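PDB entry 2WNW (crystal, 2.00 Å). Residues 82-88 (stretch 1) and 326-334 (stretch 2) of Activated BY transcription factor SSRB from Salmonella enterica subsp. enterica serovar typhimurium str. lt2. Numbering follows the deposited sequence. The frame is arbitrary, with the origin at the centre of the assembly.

Stretch 1 (82-88) NYTLARM
Stretch 2, residues 326-334: SGFIDWNLL

Residues 82-88 and 326-334, at least 242 positions apart in sequence wherever they touch, pack mainly through side chains, with a few contacts to backbone atoms: a small apolar contact that buries 402 Å² in total, has no direct hydrogen bond, and is supplemented by one bridging water.

In stretch 1, Asn82 has positive backbone angles (phi/psi 46/47), Tyr83 is extended at -56/131 and Thr84 bends at -117/-5, after which Leu85 to Met88 form a strand with phi between -131 and -166 and psi between 144 and 164. In stretch 2, residues 327-330 are extended: Gly327 (176/163), Phe328 (-128/126), Ile329 (-132/114) and Asp330 (-74/167). The chain then turns a corner at Trp331 (-81/-145) and continues through Asn332 (-39/125) to Leu333 (-70/-34). The axes of strands 85-88 and 327-330 approach to 6.8 Å, with 48° between their N-to-C directions and a signed crossing angle of -48°. In register, Ala86 lies across from Ile329, their CA atoms 6.2 Å apart. The strands thus run broadly the same way, but are joined by packing, not by backbone pairing.

Side chains alternate along the first strand. Leu85 and Arg87 point their CA-to-CB bonds toward stretch 2, whereas Ala86 and Met88 point away. Ile329, with 80 Å² covered, is the most extensively buried residue by this contact and points toward stretch 1. Its m,t rotamer (chi1 -53°, chi2 180°) places CG1 4.0 Å from Leu85 CD1 and CD1 4.1 Å from Ala86 O, while its CG2 lies 3.7 Å from Arg87 CB. A branched apolar side chain suits this position, because it fills the space against Leu85, Ala86 and Arg87. Leu85, also m,t (-62°, -179°), extends CD1 to 3.8 Å from Phe328 O and 4.4 Å from Gly327 CA. Glycine suits the latter place: an ideal CB there would point toward stretch 1 and lie only 3.3 Å from Leu85 CD1, a tight approach.

Arg87 contributes at both ends of its side chain, CB against Ile329 and the guanidinium beside Trp331. Extended through chi1 to chi3 (180°, 155°, 175°), with chi4 at -95°, it carries NH1 to 4.4 Å from Trp331 CZ3, where guanidinium and indole meet obliquely. The guanidinium nitrogens are hydrogen-bonded elsewhere in the structure, so its burial leaves them satisfied. Trp331 starts away from stretch 1, but chi1 -169° and chi2 -164° bring the end of its ring nearer.

A second apolar contact lies beyond the corner. Tyr83 points toward stretch 2 with chi1 -91°, between wells, and chi2 -170°; its CE1 meets Leu333 CD2 at 3.3 Å, a close approach at the ring edge, near its plane. Leu333 adopts m,t (-72°, 162°). The tyrosine combines this apolar edge with a polar tip: Tyr83 OH is 2.7 Å from the water oxygen, which donates a hydrogen bond to Asp330 OD2 at 2.8 Å. Asp330, sideways with chi1 179° and chi2 34°, has its OD1 hydrogen-bonded elsewhere in the structure, so both carboxylate oxygens are engaged despite burial.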

# COMPACT_ATOMS: atom_id res chain seq x y z
N ASN A 82 -9.65 25.76 8.21
CA ASN A 82 -11.01 25.25 8.13
C ASN A 82 -11.23 23.91 8.84
O ASN A 82 -11.83 23.00 8.28
CB ASN A 82 -11.40 25.12 6.65
CG ASN A 82 -12.84 24.70 6.45
OD1 ASN A 82 -13.76 25.34 6.96
ND2 ASN A 82 -13.05 23.61 5.71
N TYR A 83 -10.74 23.79 10.07
CA TYR A 83 -10.90 22.55 10.82
C TYR A 83 -12.38 22.19 10.92
O TYR A 83 -13.21 23.03 11.28
CB TYR A 83 -10.28 22.67 12.22
CG TYR A 83 -8.83 22.23 12.30
CD1 TYR A 83 -8.19 22.10 13.53
CD2 TYR A 83 -8.10 21.93 11.15
CE1 TYR A 83 -6.87 21.67 13.62
CE2 TYR A 83 -6.77 21.49 11.23
CZ TYR A 83 -6.16 21.36 12.47
OH TYR A 83 -4.87 20.91 12.57
N THR A 84 -12.70 20.94 10.60
CA THR A 84 -14.07 20.46 10.62
C THR A 84 -14.33 19.35 11.63
O THR A 84 -15.47 18.92 11.81
CB THR A 84 -14.48 19.98 9.22
OG1 THR A 84 -13.54 19.01 8.75
CG2 THR A 84 -14.50 21.15 8.25
N LEU A 85 -13.27 18.88 12.28
CA LEU A 85 -13.38 17.83 13.29
C LEU A 85 -12.63 18.25 14.55
O LEU A 85 -11.80 19.16 14.51
CB LEU A 85 -12.76 16.52 12.80
CG LEU A 85 -13.30 15.79 11.57
CD1 LEU A 85 -12.49 14.51 11.35
CD2 LEU A 85 -14.77 15.45 11.77
N ALA A 86 -12.91 17.56 15.65
CA ALA A 86 -12.22 17.83 16.90
C ALA A 86 -12.47 16.69 17.87
O ALA A 86 -13.46 15.96 17.75
CB ALA A 86 -12.69 19.15 17.51
N ARG A 87 -11.56 16.53 18.82
CA ARG A 87 -11.70 15.50 19.85
C ARG A 87 -11.43 16.22 21.17
O ARG A 87 -10.61 17.13 21.22
CB ARG A 87 -10.70 14.37 19.63
CG ARG A 87 -10.75 13.24 20.67
CD ARG A 87 -10.21 11.94 20.08
NE ARG A 87 -10.11 10.83 21.03
CZ ARG A 87 -9.01 10.51 21.71
NH1 ARG A 87 -7.89 11.21 21.55
NH2 ARG A 87 -9.01 9.46 22.53
N MET A 88 -12.14 15.81 22.21
CA MET A 88 -11.97 16.42 23.52
C MET A 88 -12.16 15.35 24.59
O MET A 88 -12.83 14.35 24.36
CB MET A 88 -12.96 17.57 23.71
CG MET A 88 -14.40 17.21 23.38
SD MET A 88 -15.36 18.70 23.06
CE MET A 88 -17.01 18.02 22.85
N SER A 326 -11.12 7.29 7.43
CA SER A 326 -12.30 8.14 7.28
C SER A 326 -12.16 9.56 7.83
O SER A 326 -13.07 10.38 7.68
CB SER A 326 -13.51 7.48 7.95
OG SER A 326 -13.32 7.37 9.36
N GLY A 327 -11.03 9.87 8.47
CA GLY A 327 -10.87 11.21 9.02
C GLY A 327 -9.59 11.37 9.80
O GLY A 327 -8.97 10.38 10.20
N PHE A 328 -9.20 12.62 10.03
CA PHE A 328 -7.97 12.94 10.75
C PHE A 328 -8.18 13.91 11.91
O PHE A 328 -8.74 15.00 11.73
CB PHE A 328 -6.95 13.54 9.77
CG PHE A 328 -5.75 14.18 10.43
CD1 PHE A 328 -4.62 13.42 10.75
CD2 PHE A 328 -5.74 15.54 10.74
CE1 PHE A 328 -3.51 14.00 11.35
CE2 PHE A 328 -4.63 16.13 11.35
CZ PHE A 328 -3.51 15.36 11.66
N ILE A 329 -7.74 13.51 13.09
CA ILE A 329 -7.82 14.36 14.26
C ILE A 329 -6.47 14.36 14.96
O ILE A 329 -6.02 13.33 15.48
CB ILE A 329 -8.89 13.91 15.27
CG1 ILE A 329 -10.24 13.73 14.56
CG2 ILE A 329 -9.03 14.98 16.35
CD1 ILE A 329 -11.36 13.28 15.50
N ASP A 330 -5.83 15.52 14.95
CA ASP A 330 -4.53 15.72 15.60
C ASP A 330 -4.77 15.77 17.11
O ASP A 330 -5.92 15.87 17.55
CB ASP A 330 -3.94 17.05 15.10
CG ASP A 330 -2.60 17.38 15.72
OD1 ASP A 330 -1.80 16.46 16.01
OD2 ASP A 330 -2.33 18.59 15.91
N TRP A 331 -3.71 15.68 17.89
CA TRP A 331 -3.83 15.74 19.34
C TRP A 331 -3.94 17.23 19.68
O TRP A 331 -4.53 17.99 18.90
CB TRP A 331 -2.59 15.10 19.98
CG TRP A 331 -2.63 14.83 21.48
CD1 TRP A 331 -1.56 14.57 22.28
CD2 TRP A 331 -3.79 14.77 22.35
NE1 TRP A 331 -1.96 14.36 23.58
CE2 TRP A 331 -3.32 14.48 23.65
CE3 TRP A 331 -5.17 14.95 22.15
CZ2 TRP A 331 -4.18 14.35 24.75
CZ3 TRP A 331 -6.03 14.82 23.25
CH2 TRP A 331 -5.53 14.53 24.53
N ASN A 332 -3.39 17.67 20.81
CA ASN A 332 -3.47 19.08 21.21
C ASN A 332 -3.33 20.09 20.07
O ASN A 332 -2.35 20.09 19.34
CB ASN A 332 -2.41 19.42 22.26
CG ASN A 332 -2.48 18.54 23.48
OD1 ASN A 332 -3.34 18.74 24.35
ND2 ASN A 332 -1.59 17.56 23.55
N LEU A 333 -4.33 20.96 19.93
CA LEU A 333 -4.31 22.00 18.91
C LEU A 333 -3.26 23.04 19.25
O LEU A 333 -2.62 23.63 18.37
CB LEU A 333 -5.64 22.76 18.88
CG LEU A 333 -6.94 22.16 18.35
CD1 LEU A 333 -8.11 22.98 18.89
CD2 LEU A 333 -6.92 22.18 16.84
N LEU A 334 -3.10 23.26 20.55
CA LEU A 334 -2.22 24.29 21.06
C LEU A 334 -1.61 23.91 22.40
O LEU A 334 -2.24 23.25 23.21
CB LEU A 334 -3.04 25.57 21.22
CG LEU A 334 -2.54 26.71 22.10
CD1 LEU A 334 -1.48 27.48 21.33
CD2 LEU A 334 -3.70 27.63 22.47
O HOH W 1 -3.97 20.71 15.13